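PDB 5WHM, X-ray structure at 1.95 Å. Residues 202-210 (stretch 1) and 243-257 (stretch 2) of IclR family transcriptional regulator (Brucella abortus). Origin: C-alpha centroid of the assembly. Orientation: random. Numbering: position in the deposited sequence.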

# COMPACT_ATOMS: atom_id res chain seq x y z
N ASP C 202 -26.62 12.80 20.00
CA ASP C 202 -26.73 13.49 21.30
C ASP C 202 -25.43 14.18 21.70
O ASP C 202 -25.46 15.31 22.21
CB ASP C 202 -27.09 12.50 22.40
CG ASP C 202 -28.51 12.01 22.31
OD1 ASP C 202 -29.31 12.57 21.54
OD2 ASP C 202 -28.80 11.05 23.04
N TYR C 203 -24.30 13.51 21.46
CA TYR C 203 -22.98 13.89 21.98
C TYR C 203 -21.92 14.14 20.91
O TYR C 203 -20.86 14.68 21.24
CB TYR C 203 -22.46 12.78 22.92
CG TYR C 203 -23.27 12.59 24.21
CD1 TYR C 203 -23.92 13.66 24.80
CD2 TYR C 203 -23.35 11.35 24.84
CE1 TYR C 203 -24.65 13.51 26.01
CE2 TYR C 203 -24.08 11.18 26.04
CZ TYR C 203 -24.72 12.27 26.61
OH TYR C 203 -25.44 12.12 27.80
N GLY C 204 -22.13 13.72 19.66
CA GLY C 204 -21.15 14.03 18.63
C GLY C 204 -20.02 13.03 18.45
O GLY C 204 -19.10 13.29 17.65
N TYR C 205 -20.05 11.89 19.13
CA TYR C 205 -19.10 10.82 18.88
C TYR C 205 -19.85 9.50 18.81
O TYR C 205 -21.05 9.42 19.14
CB TYR C 205 -18.03 10.77 19.98
CG TYR C 205 -18.64 10.64 21.37
CD1 TYR C 205 -19.20 9.44 21.80
CD2 TYR C 205 -18.64 11.71 22.25
CE1 TYR C 205 -19.81 9.34 23.12
CE2 TYR C 205 -19.22 11.61 23.53
CZ TYR C 205 -19.77 10.42 23.95
OH TYR C 205 -20.33 10.34 25.21
N CYS C 206 -19.11 8.46 18.42
CA CYS C 206 -19.57 7.07 18.50
C CYS C 206 -18.59 6.27 19.34
O CYS C 206 -17.38 6.44 19.22
CB CYS C 206 -19.66 6.42 17.09
SG CYS C 206 -21.08 7.02 16.14
N LEU C 207 -19.12 5.37 20.16
CA LEU C 207 -18.31 4.45 20.96
C LEU C 207 -18.36 3.04 20.38
O LEU C 207 -19.31 2.63 19.71
CB LEU C 207 -18.82 4.37 22.41
CG LEU C 207 -18.96 5.69 23.17
CD1 LEU C 207 -19.72 5.55 24.52
CD2 LEU C 207 -17.55 6.21 23.39
N SER C 208 -17.31 2.28 20.71
CA SER C 208 -17.36 0.82 20.65
C SER C 208 -16.75 0.30 21.94
O SER C 208 -15.53 0.21 22.06
CB SER C 208 -16.62 0.27 19.44
OG SER C 208 -16.70 -1.15 19.47
N ILE C 209 -17.60 -0.00 22.92
CA ILE C 209 -17.15 -0.53 24.22
C ILE C 209 -17.11 -2.05 24.10
O ILE C 209 -18.08 -2.75 24.39
CB ILE C 209 -18.05 -0.06 25.36
CG1 ILE C 209 -18.15 1.46 25.38
CG2 ILE C 209 -17.54 -0.61 26.69
CD1 ILE C 209 -16.79 2.15 25.44
N GLY C 210 -15.95 -2.56 23.67
CA GLY C 210 -15.75 -3.99 23.49
C GLY C 210 -16.59 -4.63 22.41
O GLY C 210 -16.78 -5.85 22.43
N PRO C 243 -12.05 3.18 30.31
CA PRO C 243 -13.45 2.87 30.62
C PRO C 243 -14.41 3.78 29.85
O PRO C 243 -14.04 4.87 29.41
CB PRO C 243 -13.55 3.12 32.13
CG PRO C 243 -12.15 2.96 32.61
CD PRO C 243 -11.28 3.49 31.53
N ARG C 244 -15.66 3.31 29.73
CA ARG C 244 -16.71 4.11 29.10
C ARG C 244 -16.75 5.54 29.65
O ARG C 244 -16.79 6.51 28.88
CB ARG C 244 -18.07 3.42 29.30
CG ARG C 244 -19.28 4.33 29.11
CD ARG C 244 -20.60 3.59 29.34
NE ARG C 244 -20.83 2.52 28.36
CZ ARG C 244 -21.38 2.70 27.16
NH1 ARG C 244 -21.74 3.92 26.76
NH2 ARG C 244 -21.58 1.67 26.36
N GLU C 245 -16.67 5.68 30.97
CA GLU C 245 -16.76 7.00 31.59
C GLU C 245 -15.62 7.93 31.14
O GLU C 245 -15.85 9.11 30.86
CB GLU C 245 -16.77 6.86 33.11
CG GLU C 245 -16.57 8.19 33.82
CD GLU C 245 -16.87 8.10 35.31
OE1 GLU C 245 -17.17 6.98 35.79
OE2 GLU C 245 -16.80 9.15 35.99
N LYS C 246 -14.39 7.42 31.08
CA LYS C 246 -13.30 8.23 30.55
C LYS C 246 -13.54 8.63 29.08
O LYS C 246 -13.25 9.76 28.68
CB LYS C 246 -11.98 7.47 30.68
CG LYS C 246 -10.74 8.31 30.43
CD LYS C 246 -9.47 7.55 30.81
CE LYS C 246 -8.29 8.50 31.07
NZ LYS C 246 -8.64 9.60 32.02
N LEU C 247 -14.06 7.71 28.27
CA LEU C 247 -14.30 8.06 26.87
C LEU C 247 -15.42 9.09 26.73
O LEU C 247 -15.32 10.01 25.92
CB LEU C 247 -14.60 6.80 26.05
CG LEU C 247 -13.42 5.82 25.95
CD1 LEU C 247 -13.82 4.55 25.24
CD2 LEU C 247 -12.21 6.45 25.27
N GLU C 248 -16.51 8.94 27.52
CA GLU C 248 -17.66 9.83 27.37
C GLU C 248 -17.38 11.23 27.93
O GLU C 248 -17.85 12.23 27.38
CB GLU C 248 -18.89 9.23 28.10
CG GLU C 248 -19.37 7.90 27.51
CD GLU C 248 -20.61 7.34 28.21
OE1 GLU C 248 -20.78 7.56 29.45
OE2 GLU C 248 -21.43 6.69 27.52
N ASP C 249 -16.67 11.30 29.06
CA ASP C 249 -16.49 12.57 29.76
C ASP C 249 -15.21 13.31 29.36
O ASP C 249 -15.13 14.53 29.56
CB ASP C 249 -16.44 12.33 31.26
CG ASP C 249 -17.78 11.86 31.84
OD1 ASP C 249 -18.78 11.69 31.09
OD2 ASP C 249 -17.82 11.67 33.08
N ASP C 250 -14.20 12.60 28.85
CA ASP C 250 -12.87 13.18 28.70
C ASP C 250 -12.38 12.99 27.26
O ASP C 250 -12.23 13.96 26.52
CB ASP C 250 -11.90 12.54 29.72
CG ASP C 250 -10.50 13.20 29.74
OD1 ASP C 250 -10.34 14.29 29.16
OD2 ASP C 250 -9.56 12.63 30.36
N ILE C 251 -12.15 11.75 26.84
CA ILE C 251 -11.51 11.55 25.53
C ILE C 251 -12.44 11.98 24.39
O ILE C 251 -12.01 12.63 23.42
CB ILE C 251 -11.06 10.09 25.37
CG1 ILE C 251 -10.07 9.69 26.47
CG2 ILE C 251 -10.36 9.88 23.98
CD1 ILE C 251 -8.95 10.68 26.68
N GLY C 252 -13.70 11.58 24.45
CA GLY C 252 -14.65 11.90 23.41
C GLY C 252 -14.73 13.39 23.12
O GLY C 252 -14.53 13.83 21.98
N PRO C 253 -15.03 14.21 24.16
CA PRO C 253 -14.99 15.67 23.98
C PRO C 253 -13.66 16.20 23.46
O PRO C 253 -13.65 17.05 22.56
CB PRO C 253 -15.33 16.19 25.40
CG PRO C 253 -16.26 15.14 25.93
CD PRO C 253 -15.69 13.83 25.43
N ARG C 254 -12.53 15.72 23.98
CA ARG C 254 -11.24 16.13 23.43
C ARG C 254 -11.10 15.73 21.96
O ARG C 254 -10.49 16.45 21.17
CB ARG C 254 -10.10 15.52 24.23
CG ARG C 254 -10.00 16.05 25.62
CD ARG C 254 -9.04 15.19 26.41
NE ARG C 254 -7.78 15.87 26.60
CZ ARG C 254 -7.43 16.47 27.73
NH1 ARG C 254 -8.23 16.44 28.77
NH2 ARG C 254 -6.26 17.08 27.80
N LEU C 255 -11.63 14.56 21.59
CA LEU C 255 -11.49 14.14 20.20
C LEU C 255 -12.33 15.04 19.29
O LEU C 255 -11.92 15.37 18.17
CB LEU C 255 -11.89 12.67 20.06
CG LEU C 255 -11.80 11.98 18.69
CD1 LEU C 255 -10.39 12.10 18.05
CD2 LEU C 255 -12.19 10.51 18.85
N ILE C 256 -13.52 15.44 19.78
CA ILE C 256 -14.38 16.35 19.02
C ILE C 256 -13.68 17.68 18.80
O ILE C 256 -13.75 18.26 17.71
CB ILE C 256 -15.72 16.55 19.75
CG1 ILE C 256 -16.56 15.27 19.69
CG2 ILE C 256 -16.50 17.79 19.19
CD1 ILE C 256 -17.80 15.36 20.67
N GLU C 257 -13.01 18.20 19.83
CA GLU C 257 -12.29 19.45 19.69
C GLU C 257 -11.11 19.30 18.73
O GLU C 257 -10.83 20.21 17.94
CB GLU C 257 -11.80 19.94 21.06
CG GLU C 257 -10.99 21.22 21.02
CD GLU C 257 -11.76 22.42 20.46
OE1 GLU C 257 -13.01 22.39 20.43
OE2 GLU C 257 -11.09 23.41 20.06
O HOH W 1 -20.51 12.69 26.64

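A strand packed against a helix often depends on side-chain shape rather than on direct polar bonds, and this regulator offers a compact example. Strand 206-209 runs roughly antiparallel to helix 244-257, at 148°, with the axes 10.1 Å apart at closest approach. No hydrogen bond joins the two stretches directly.

Apolar contacts carry much of the packing. The strand's alternation brings Leu 207 and Ile 209 toward the helix, while Ser 208 points away. Both meet Leu 247: Leu 207 CD2 lies 4.0 Å from Leu 247 CB, and Ile 209 CD1 lies 3.8 Å from Leu 247 CD1. Farther along, the Tyr 205 ring receives Ile 256 at its edge, with Tyr 205 CD2 4.1 Å from Ile 256 CD1.

Close approach also depends on glycine. Tyr 205 CD2 comes within 4.2 Å of Gly 252 CA; an ideal CB on Gly 252 would sit only 3.0 Å from Tyr 205 CD2 and would clash with Leu 247 O at 2.6 Å. Leu 247 O accepts the hydrogen bond from Gly 252 N (2.7 Å) in the wider pi-type turn. Gly 204, with positive phi, leaves the preceding helix where the Tyr 203 O atom approaches Ile 256 CD1 to 3.2 Å.

Charged side chains also pack against the apolar ones. Within the helix, Arg 244 NH1 donates to Glu 248 OE2 at 2.9 Å, a salt bridge spanning one turn. Ile 209 CG1 lies over one face of the guanidinium, 3.6 Å from Arg 244 NH2, and Leu 207 CD1 approaches Arg 244 NH1 to 3.4 Å. The paired charges thus border the apolar side chains of Leu 207 and Ile 209.

Water supplies the polar link that direct bonding lacks. Water 1 donates to Glu 248 O at 2.8 Å and hydrogen-bonds Tyr 205 OH, also at 2.8 Å, bridging the phenol to the helix backbone.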